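Long-range contacts in probable enoyl-CoA hydratase/isomerase (Pseudomonas aeruginosa, PDB 7BOR), which binds coenzyme A and, as a member of the crotonase family, probably acts on enoyl-CoA thioesters, perhaps as a delta(3)-delta(2)-enoyl-CoA isomerase: residues 56-62 against 98-104; 121-127 against 160-166; 53-57 against 181-185. All blocks are in the same frame, centred on the assembly; numbering follows the deposited sequence.

Contact 1. Residues 56-62 against 98-104; sequences GDACFTS and AVNGPAV. With COA (coenzyme A), chain C.
The loop 56-62 follows strand 50-54 and runs beside 98-104, where strand 95-99 ends and the short strand 102-104 begins. CA pairs are Cys59-Gly101 at 4.3 Å, Phe60-Val99 at 5.3 Å, Thr61-Ala103 at 5.1 Å and Ser62-Val104 at 4.7 Å.

The backbone bends at Phe60 (-94/-80), so two successive amides share Pro102 O: Phe60 N donates to it at 3.1 Å and Thr61 N, weakly, at 3.1 Å. Val104 N donates to Thr61 O at 3.0 Å. Thr61 and Ala103 form a single beta bridge. Gly101 has positive phi (69/-144), and its CA lies 3.3 Å from Ala58 O as a CA-H...O contact. A CB here would clash with that oxygen.

Water 1 sits between the segments, 2.9 Å from Gly56 O, 3.0 Å from Ala98 O and 3.2 Å from Asn100 N. Asn100 ND2 adds a weak 3.4 Å bond to Gly56 O, while Asn100 OD1 is taken by Gly181 N.

Apolar contacts centre on Phe60 (chi1 t, chi2 63°). Val99 CG2 sits over its ring face, 3.8 Å from the centroid, a CH-pi contact. Phe60 CD2 meets Ala103 CB at 3.8 Å. Cys59 SG touches Pro102 CG at 3.6 Å.

At the 62/104 end, the pantetheine arm of coenzyme A donates from N4P to Ser62 O at 2.7 Å. Its C6P packs on Val104 CG1 at 3.6 Å and its CDP on Pro102 CB at 3.8 Å. This polar recognition in a crotonase-fold site uses a main-chain carbonyl, not the Ser62 hydroxyl, whose OG bonds to Lys24 O.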
loop_
_atom_site.group_PDB
_atom_site.type_symbol
_atom_site.label_atom_id
_atom_site.label_comp_id
_atom_site.label_asym_id
_atom_site.label_seq_id
_atom_site.Cartn_x
_atom_site.Cartn_y
_atom_site.Cartn_z
ATOM N N GLY A 56 -8.837 -8.996 3.663
ATOM C CA GLY A 56 -9.441 -10.203 4.203
ATOM C C GLY A 56 -8.516 -11.401 4.094
ATOM O O GLY A 56 -7.301 -11.279 3.922
ATOM N N ASP A 57 -9.122 -12.587 4.171
ATOM C CA ASP A 57 -8.389 -13.824 4.400
ATOM C C ASP A 57 -7.700 -14.345 3.169
ATOM O O ASP A 57 -6.722 -15.076 3.306
ATOM C CB ASP A 57 -9.318 -14.957 4.901
ATOM C CG ASP A 57 -9.905 -14.668 6.269
ATOM O OD1 ASP A 57 -9.372 -13.768 6.966
ATOM O OD2 ASP A 57 -10.901 -15.338 6.643
ATOM N N ALA A 58 -8.173 -13.981 1.979
ATOM C CA ALA A 58 -7.646 -14.565 0.755
ATOM C C ALA A 58 -6.931 -13.598 -0.181
ATOM O O ALA A 58 -6.201 -14.053 -1.066
ATOM C CB ALA A 58 -8.786 -15.207 -0.044
ATOM N N CYS A 59 -7.150 -12.302 -0.059
ATOM C CA CYS A 59 -6.668 -11.395 -1.103
ATOM C C CYS A 59 -6.402 -10.041 -0.482
ATOM O O CYS A 59 -7.200 -9.561 0.321
ATOM C CB CYS A 59 -7.679 -11.269 -2.275
ATOM S SG CYS A 59 -7.122 -10.189 -3.697
ATOM N N PHE A 60 -5.265 -9.437 -0.824
ATOM C CA PHE A 60 -5.028 -8.077 -0.349
ATOM C C PHE A 60 -5.500 -7.071 -1.433
ATOM O O PHE A 60 -6.630 -6.574 -1.351
ATOM C CB PHE A 60 -3.558 -7.896 0.050
ATOM C CG PHE A 60 -3.267 -6.582 0.740
ATOM C CD1 PHE A 60 -3.843 -6.264 1.964
ATOM C CD2 PHE A 60 -2.394 -5.651 0.169
ATOM C CE1 PHE A 60 -3.560 -5.037 2.578
ATOM C CE2 PHE A 60 -2.110 -4.433 0.791
ATOM C CZ PHE A 60 -2.687 -4.120 1.990
ATOM N N THR A 61 -4.708 -6.818 -2.485
ATOM C CA THR A 61 -5.220 -6.066 -3.644
ATOM C C THR A 61 -4.337 -6.314 -4.860
ATOM O O THR A 61 -3.111 -6.356 -4.741
ATOM C CB THR A 61 -5.285 -4.551 -3.359
ATOM O OG1 THR A 61 -5.737 -3.824 -4.523
ATOM C CG2 THR A 61 -3.913 -4.012 -2.988
ATOM N N SER A 62 -4.955 -6.453 -6.024
ATOM C CA SER A 62 -4.190 -6.542 -7.268
ATOM C C SER A 62 -3.709 -5.175 -7.741
ATOM O O SER A 62 -3.137 -5.064 -8.833
ATOM C CB SER A 62 -5.006 -7.249 -8.370
ATOM O OG SER A 62 -6.314 -6.710 -8.556
ATOM N N ALA A 98 -2.401 -6.138 6.909
ATOM C CA ALA A 98 -2.638 -7.575 7.062
ATOM C C ALA A 98 -2.913 -8.134 5.677
ATOM O O ALA A 98 -3.988 -7.907 5.107
ATOM C CB ALA A 98 -3.820 -7.853 7.979
ATOM N N VAL A 99 -1.970 -8.892 5.154
ATOM C CA VAL A 99 -1.900 -9.176 3.732
ATOM C C VAL A 99 -2.044 -10.664 3.519
ATOM O O VAL A 99 -1.256 -11.444 4.056
ATOM C CB VAL A 99 -0.570 -8.672 3.123
ATOM C CG1 VAL A 99 -0.528 -8.980 1.616
ATOM C CG2 VAL A 99 -0.367 -7.172 3.410
ATOM N N ASN A 100 -2.989 -11.045 2.665
ATOM C CA ASN A 100 -3.114 -12.405 2.163
ATOM C C ASN A 100 -3.203 -12.363 0.637
ATOM O O ASN A 100 -3.695 -11.402 0.062
ATOM C CB ASN A 100 -4.376 -13.083 2.737
ATOM C CG ASN A 100 -4.142 -13.705 4.129
ATOM O OD1 ASN A 100 -3.414 -14.686 4.277
ATOM N ND2 ASN A 100 -4.765 -13.138 5.122
ATOM N N GLY A 101 -2.742 -13.408 -0.008
ATOM C CA GLY A 101 -2.930 -13.531 -1.427
ATOM C C GLY A 101 -2.122 -12.503 -2.200
ATOM O O GLY A 101 -0.987 -12.212 -1.851
ATOM N N PRO A 102 -2.663 -11.989 -3.300
ATOM C CA PRO A 102 -1.897 -11.011 -4.092
ATOM C C PRO A 102 -1.855 -9.659 -3.418
ATOM O O PRO A 102 -2.809 -9.221 -2.769
ATOM C CB PRO A 102 -2.635 -10.958 -5.429
ATOM C CG PRO A 102 -4.019 -11.409 -5.127
ATOM C CD PRO A 102 -3.907 -12.407 -3.977
ATOM N N ALA A 103 -0.698 -9.012 -3.569
ATOM C CA ALA A 103 -0.420 -7.640 -3.187
ATOM C C ALA A 103 0.451 -7.095 -4.322
ATOM O O ALA A 103 1.677 -7.287 -4.317
ATOM C CB ALA A 103 0.287 -7.530 -1.854
ATOM N N VAL A 104 -0.183 -6.430 -5.305
ATOM C CA VAL A 104 0.473 -6.102 -6.569
ATOM C C VAL A 104 0.520 -4.597 -6.767
ATOM O O VAL A 104 -0.450 -3.886 -6.489
ATOM C CB VAL A 104 -0.252 -6.756 -7.739
ATOM C CG1 VAL A 104 0.521 -6.491 -9.052
ATOM C CG2 VAL A 104 -0.359 -8.235 -7.469
HETATM N N1A COA C . -7.561 -4.132 -12.743
HETATM C C2A COA C . -8.728 -4.436 -13.376
HETATM N N3A COA C . -9.270 -5.690 -13.307
HETATM C C4A COA C . -8.609 -6.599 -12.573
HETATM C C5A COA C . -7.453 -6.319 -11.935
HETATM C C6A COA C . -6.918 -5.051 -12.030
HETATM N N6A COA C . -5.685 -4.563 -11.395
HETATM N N7A COA C . -7.018 -7.435 -11.286
HETATM C C8A COA C . -7.898 -8.434 -11.518
HETATM N N9A COA C . -8.820 -7.886 -12.303
HETATM C C1B COA C . -9.976 -8.715 -12.703
HETATM C C2B COA C . -9.711 -9.658 -13.988
HETATM O O2B COA C . -9.711 -8.796 -15.195
HETATM C C3B COA C . -10.718 -10.476 -13.869
HETATM O O3B COA C . -11.982 -9.822 -14.306
HETATM P P3B COA C . -13.280 -10.671 -14.785
HETATM O O7A COA C . -13.500 -11.886 -13.906
HETATM O O8A COA C . -13.034 -11.081 -16.211
HETATM O O9A COA C . -14.470 -9.768 -14.649
HETATM C C4B COA C . -10.916 -10.750 -12.357
HETATM O O4B COA C . -10.389 -9.457 -11.699
HETATM C C5B COA C . -10.204 -11.866 -11.861
HETATM O O5B COA C . -8.860 -11.544 -12.020
HETATM P P1A COA C . -7.839 -12.693 -12.575
HETATM O O1A COA C . -6.562 -12.092 -13.126
HETATM O O2A COA C . -8.448 -13.588 -13.631
HETATM O O3A COA C . -7.545 -13.629 -11.250
HETATM P P2A COA C . -6.071 -14.366 -11.158
HETATM O O4A COA C . -6.118 -15.304 -9.956
HETATM O O5A COA C . -5.884 -15.029 -12.489
HETATM O O6A COA C . -4.848 -13.247 -11.030
HETATM C CBP COA C . -3.605 -11.414 -10.113
HETATM C CCP COA C . -4.661 -12.534 -9.796
HETATM C CDP COA C . -3.666 -10.312 -8.995
HETATM C CEP COA C . -2.179 -12.016 -10.167
HETATM C CAP COA C . -4.031 -10.901 -11.526
HETATM O OAP COA C . -5.375 -10.537 -11.445
HETATM C C9P COA C . -3.251 -9.668 -11.979
HETATM O O9P COA C . -2.118 -9.731 -12.357
HETATM N N8P COA C . -4.006 -8.397 -11.945
HETATM C C7P COA C . -3.394 -7.126 -12.337
HETATM C C6P COA C . -2.166 -6.793 -11.438
HETATM C C5P COA C . -1.640 -5.412 -11.947
HETATM O O5P COA C . -1.033 -5.298 -12.954
HETATM N N4P COA C . -1.917 -4.249 -11.123
HETATM C C3P COA C . -1.497 -2.946 -11.574
HETATM C C2P COA C . -0.030 -2.738 -11.302
HETATM S S1P COA C . 0.276 -1.060 -11.903
HETATM O O HOH W 1 -5.621 -9.164 2.899
#

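Contact 2. Residues 121-127 against 160-166; sequences RNARLKM and GQDFSGE
Segments 121-127 and 160-166 run antiparallel, their end-to-end directions 165° apart. Leu125 and Phe163 are a hydrogen-bonded pair (CA-CA 5.3 Å): Leu125 N donates to Phe163 O at 2.8 Å, and Phe163 N to Leu125 O at 2.9 Å. Arg124 and Ser164 are the next, non-hydrogen-bonded pair, with CA atoms 5.0 Å apart. Beyond these two pairs, the first amides of helix 165-171 continue the bonding: Gly165 N donates to Ala123 O at 3.1 Å, and Glu166 N to Arg121 O at 3.0 Å. A CB on Gly165 would be tight against Arg121 C. At the other end, Gly160 has positive phi (71/27) after a helix. Water 2 joins Met127 N (2.9 Å) to Gln161 O (2.6 Å).

Leu125 and Phe163 point to the same face of the sheet. Phe163 takes chi1 p, which brings its ring against Leu125: Leu125 CB lies over the ring face, 3.6 Å from the centroid, as a CH-pi contact. Met127 CE meets the ring edge, 4.1 Å from Phe163 CE1. Helices 106-109 and 150-157 cover this apolar cluster.

Arg124 and Ser164 point to the other face. Ser164 is the N-cap of helix 165-171, its OG accepting from Gln167 N. Toward the two ends the contacts are more polar. Lys126 CB packs on Asp162 CB at 3.4 Å, but Lys126 NZ and Asp162 OD2 stay 4.1 Å apart, beyond a salt bridge. Arg121 CD touches Glu166 OE1 at 3.1 Å; Arg121 NE is 4.5 Å from Glu166 OE1, again beyond one.

The pairing is the antiparallel edge of a small three-stranded sheet, 102-104, 124-126 and 163-164, set beside the main crotonase-fold sheet.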
loop_
_atom_site.group_PDB
_atom_site.type_symbol
_atom_site.label_atom_id
_atom_site.label_comp_id
_atom_site.label_asym_id
_atom_site.label_seq_id
_atom_site.Cartn_x
_atom_site.Cartn_y
_atom_site.Cartn_z
ATOM N N ARG A 121 2.395 -16.453 4.683
ATOM C CA ARG A 121 3.645 -16.967 4.133
ATOM C C ARG A 121 3.613 -17.043 2.615
ATOM O O ARG A 121 4.666 -16.962 1.935
ATOM C CB ARG A 121 3.954 -18.356 4.717
ATOM C CG ARG A 121 4.813 -18.329 5.835
ATOM C CD ARG A 121 5.218 -19.832 6.250
ATOM N NE ARG A 121 4.076 -20.514 6.837
ATOM C CZ ARG A 121 3.773 -20.515 8.139
ATOM N NH1 ARG A 121 2.723 -21.207 8.563
ATOM N NH2 ARG A 121 4.521 -19.849 9.023
ATOM N N ASN A 122 2.460 -17.453 2.090
ATOM C CA ASN A 122 2.306 -17.685 0.665
ATOM C C ASN A 122 1.621 -16.524 -0.040
ATOM O O ASN A 122 1.136 -16.705 -1.164
ATOM C CB ASN A 122 1.500 -18.982 0.378
ATOM C CG ASN A 122 2.255 -20.258 0.823
ATOM O OD1 ASN A 122 3.137 -20.756 0.138
ATOM N ND2 ASN A 122 1.920 -20.736 1.999
ATOM N N ALA A 123 1.533 -15.357 0.594
ATOM C CA ALA A 123 1.046 -14.217 -0.163
ATOM C C ALA A 123 1.966 -14.025 -1.356
ATOM O O ALA A 123 3.099 -14.502 -1.362
ATOM C CB ALA A 123 0.986 -12.956 0.709
ATOM N N ARG A 124 1.464 -13.329 -2.382
ATOM C CA ARG A 124 2.187 -13.126 -3.644
ATOM C C ARG A 124 2.358 -11.633 -3.890
ATOM O O ARG A 124 1.414 -10.973 -4.318
ATOM C CB ARG A 124 1.432 -13.709 -4.826
ATOM C CG ARG A 124 1.422 -15.191 -4.905
ATOM C CD ARG A 124 0.094 -15.743 -5.457
ATOM N NE ARG A 124 0.179 -17.199 -5.505
ATOM C CZ ARG A 124 0.119 -17.935 -6.613
ATOM N NH1 ARG A 124 -0.115 -17.378 -7.805
ATOM N NH2 ARG A 124 0.259 -19.256 -6.524
ATOM N N LEU A 125 3.556 -11.117 -3.692
ATOM C CA LEU A 125 3.806 -9.693 -3.796
ATOM C C LEU A 125 4.545 -9.406 -5.089
ATOM O O LEU A 125 5.530 -10.092 -5.399
ATOM C CB LEU A 125 4.634 -9.202 -2.617
ATOM C CG LEU A 125 3.994 -9.248 -1.235
ATOM C CD1 LEU A 125 4.211 -10.690 -0.658
ATOM C CD2 LEU A 125 4.484 -8.166 -0.283
ATOM N N LYS A 126 4.105 -8.389 -5.841
ATOM C CA LYS A 126 5.015 -7.904 -6.872
ATOM C C LYS A 126 4.735 -6.466 -7.300
ATOM O O LYS A 126 3.656 -5.922 -7.080
ATOM C CB LYS A 126 5.029 -8.806 -8.101
ATOM C CG LYS A 126 3.893 -8.777 -9.025
ATOM C CD LYS A 126 4.270 -9.582 -10.281
ATOM C CE LYS A 126 3.122 -9.573 -11.257
ATOM N NZ LYS A 126 2.564 -10.925 -11.620
ATOM N N MET A 127 5.721 -5.900 -7.996
ATOM C CA MET A 127 5.655 -4.515 -8.496
ATOM C C MET A 127 5.821 -4.617 -10.005
ATOM O O MET A 127 6.949 -4.619 -10.526
ATOM C CB MET A 127 6.711 -3.649 -7.825
ATOM C CG MET A 127 6.288 -3.352 -6.399
ATOM S SD MET A 127 7.574 -2.725 -5.299
ATOM C CE MET A 127 8.520 -4.260 -5.153
ATOM N N GLY A 160 10.568 -6.595 -12.008
ATOM C CA GLY A 160 9.207 -6.923 -11.608
ATOM C C GLY A 160 9.072 -8.313 -11.019
ATOM O O GLY A 160 7.978 -8.893 -11.045
ATOM N N GLN A 161 10.154 -8.834 -10.426
ATOM C CA GLN A 161 10.149 -10.179 -9.844
ATOM C C GLN A 161 9.161 -10.264 -8.693
ATOM O O GLN A 161 9.167 -9.427 -7.793
ATOM C CB GLN A 161 11.565 -10.521 -9.364
ATOM C CG GLN A 161 11.715 -11.855 -8.625
ATOM C CD GLN A 161 11.444 -13.038 -9.503
ATOM O OE1 GLN A 161 12.071 -13.233 -10.554
ATOM N NE2 GLN A 161 10.492 -13.831 -9.095
ATOM N N ASP A 162 8.302 -11.275 -8.706
ATOM C CA ASP A 162 7.429 -11.409 -7.551
ATOM C C ASP A 162 8.121 -12.206 -6.451
ATOM O O ASP A 162 9.190 -12.801 -6.631
ATOM C CB ASP A 162 6.076 -12.050 -7.882
ATOM C CG ASP A 162 6.189 -13.228 -8.774
ATOM O OD1 ASP A 162 7.003 -14.090 -8.430
ATOM O OD2 ASP A 162 5.455 -13.275 -9.807
ATOM N N PHE A 163 7.527 -12.131 -5.277
ATOM C CA PHE A 163 8.134 -12.702 -4.101
ATOM C C PHE A 163 7.042 -13.077 -3.133
ATOM O O PHE A 163 5.913 -12.594 -3.225
ATOM C CB PHE A 163 9.147 -11.763 -3.467
ATOM C CG PHE A 163 8.649 -10.396 -3.120
ATOM C CD1 PHE A 163 8.574 -9.374 -4.086
ATOM C CD2 PHE A 163 8.365 -10.059 -1.806
ATOM C CE1 PHE A 163 8.187 -8.084 -3.727
ATOM C CE2 PHE A 163 8.011 -8.746 -1.455
ATOM C CZ PHE A 163 7.915 -7.776 -2.412
ATOM N N SER A 164 7.361 -14.033 -2.281
ATOM C CA SER A 164 6.391 -14.585 -1.348
ATOM C C SER A 164 6.378 -13.754 -0.078
ATOM O O SER A 164 7.320 -13.009 0.223
ATOM C CB SER A 164 6.751 -16.023 -0.957
ATOM O OG SER A 164 7.992 -16.022 -0.186
ATOM N N GLY A 165 5.309 -13.919 0.700
ATOM C CA GLY A 165 5.270 -13.306 2.018
ATOM C C GLY A 165 6.444 -13.723 2.890
ATOM O O GLY A 165 6.969 -12.924 3.675
ATOM N N GLU A 166 6.804 -15.003 2.834
ATOM C CA GLU A 166 7.995 -15.481 3.522
ATOM C C GLU A 166 9.203 -14.608 3.160
ATOM O O GLU A 166 9.941 -14.135 4.034
ATOM C CB GLU A 166 8.230 -16.950 3.143
ATOM C CG GLU A 166 9.295 -17.611 4.001
ATOM C CD GLU A 166 8.678 -18.218 5.266
ATOM O OE1 GLU A 166 8.134 -19.364 5.197
ATOM O OE2 GLU A 166 8.704 -17.531 6.315
HETATM O O HOH W 2 8.380 -6.988 -7.882
#

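Contact 3. Residues 53-57 against 181-185; sequences ITGGD and GATVL
The closest backbone approach here is a CA-H...O contact: Gly181 CA lies 3.3 Å from Asp57 O, with 171° at the hydrogen. The two segments share no conventional hydrogen bond. The CA atoms of Asp57 and Gly181 are 4.2 Å apart, while those of Gly56 and Leu185 are 7.4 Å apart.

Segment 53-57 leaves strand 50-54 through an ST turn. Gly56 N donates to Thr54 OG1 at 3.0 Å. Gly56 (98/-160) and Gly181 (108/-143) both have backbone angles that call for glycine. Gly181 leads into helix 182-196, whose first turn includes Val184 N to Gly181 O at 3.1 Å.

Leu185 (chi1 m, chi2 p) reaches from the helix to the loop. Its CD2 meets Thr54 OG1 at 3.6 Å, and its CD1 meets Gly56 O at 3.7 Å. Thr54 OG1 also hydrogen-bonds to Ala98 O in the neighbouring strand. Asp57 (chi1 m) sets OD1 3.4 Å from Ala182 CA and 4.0 Å from Leu185 CD1.

Asn100 bridges the two parts: its OD1 takes Gly181 N, and its ND2 bonds weakly to Gly56 O. The contact thus joins the end of a strand in the main sheet to a helix start by van der Waals packing and one CA-H...O contact, and its nearby conventional polar link runs through a third segment.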
loop_
_atom_site.group_PDB
_atom_site.type_symbol
_atom_site.label_atom_id
_atom_site.label_comp_id
_atom_site.label_asym_id
_atom_site.label_seq_id
_atom_site.Cartn_x
_atom_site.Cartn_y
_atom_site.Cartn_z
ATOM N N ILE A 53 -5.266 -2.084 7.740
ATOM C CA ILE A 53 -5.681 -2.228 6.343
ATOM C C ILE A 53 -5.586 -3.684 5.939
ATOM O O ILE A 53 -4.545 -4.319 6.139
ATOM C CB ILE A 53 -4.813 -1.388 5.392
ATOM C CG1 ILE A 53 -4.853 0.071 5.758
ATOM C CG2 ILE A 53 -5.332 -1.457 3.951
ATOM C CD1 ILE A 53 -3.913 0.935 4.938
ATOM N N THR A 54 -6.614 -4.181 5.260
ATOM C CA THR A 54 -6.619 -5.578 4.844
ATOM C C THR A 54 -7.623 -5.810 3.719
ATOM O O THR A 54 -8.634 -5.114 3.614
ATOM C CB THR A 54 -6.936 -6.472 6.061
ATOM O OG1 THR A 54 -6.885 -7.845 5.700
ATOM C CG2 THR A 54 -8.324 -6.171 6.610
ATOM N N GLY A 55 -7.342 -6.808 2.895
ATOM C CA GLY A 55 -8.311 -7.316 1.956
ATOM C C GLY A 55 -9.075 -8.541 2.434
ATOM O O GLY A 55 -9.904 -9.057 1.677
ATOM N N GLY A 56 -8.837 -8.996 3.663
ATOM C CA GLY A 56 -9.441 -10.203 4.203
ATOM C C GLY A 56 -8.516 -11.401 4.094
ATOM O O GLY A 56 -7.301 -11.279 3.922
ATOM N N ASP A 57 -9.122 -12.587 4.171
ATOM C CA ASP A 57 -8.389 -13.824 4.400
ATOM C C ASP A 57 -7.700 -14.345 3.169
ATOM O O ASP A 57 -6.722 -15.076 3.306
ATOM C CB ASP A 57 -9.318 -14.957 4.901
ATOM C CG ASP A 57 -9.905 -14.668 6.269
ATOM O OD1 ASP A 57 -9.372 -13.768 6.966
ATOM O OD2 ASP A 57 -10.901 -15.338 6.643
ATOM N N GLY A 181 -4.285 -16.728 5.747
ATOM C CA GLY A 181 -5.703 -16.641 5.985
ATOM C C GLY A 181 -6.013 -15.820 7.214
ATOM O O GLY A 181 -5.331 -14.860 7.536
ATOM N N ALA A 182 -7.022 -16.243 7.956
ATOM C CA ALA A 182 -7.468 -15.489 9.121
ATOM C C ALA A 182 -6.352 -15.197 10.120
ATOM O O ALA A 182 -6.369 -14.155 10.782
ATOM C CB ALA A 182 -8.594 -16.247 9.810
ATOM N N THR A 183 -5.411 -16.123 10.318
ATOM C CA THR A 183 -4.359 -15.866 11.313
ATOM C C THR A 183 -3.675 -14.515 11.107
ATOM O O THR A 183 -3.319 -13.814 12.069
ATOM C CB THR A 183 -3.321 -16.965 11.252
ATOM O OG1 THR A 183 -3.995 -18.213 11.284
ATOM C CG2 THR A 183 -2.334 -16.878 12.408
ATOM N N VAL A 184 -3.446 -14.154 9.851
ATOM C CA VAL A 184 -2.724 -12.920 9.555
ATOM C C VAL A 184 -3.471 -11.742 10.143
ATOM O O VAL A 184 -2.886 -10.874 10.831
ATOM C CB VAL A 184 -2.534 -12.773 8.035
ATOM C CG1 VAL A 184 -1.927 -11.353 7.711
ATOM C CG2 VAL A 184 -1.652 -13.888 7.550
ATOM N N LEU A 185 -4.802 -11.772 9.986
ATOM C CA LEU A 185 -5.581 -10.656 10.490
ATOM C C LEU A 185 -5.633 -10.681 12.014
ATOM O O LEU A 185 -5.603 -9.625 12.693
ATOM C CB LEU A 185 -7.000 -10.682 9.918
ATOM C CG LEU A 185 -7.119 -10.051 8.524
ATOM C CD1 LEU A 185 -6.493 -10.985 7.477
ATOM C CD2 LEU A 185 -8.548 -9.819 8.173
#

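Contact 1 is the most buried and lies nearest the chain centre; contacts 2 and 3 are partly buried and farther out. Contacts 1 and 2 meet in the small sheet, where strands 102-104 and 124-126 are neighbours and Gly101 O probably accepts from Arg124 N. Contacts 1 and 3 share Gly56 and Asp57, and strands 50-54 and 95-99 adjoin in the main sheet. Contacts 2 and 3 do not touch. Contacts 1 and 2 each hold a bridging water. Contact 2 has regular antiparallel pairing, contact 1 pairs an irregular loop with a strand, and contact 3 relies on packing. Contact 1 alone touches coenzyme A directly.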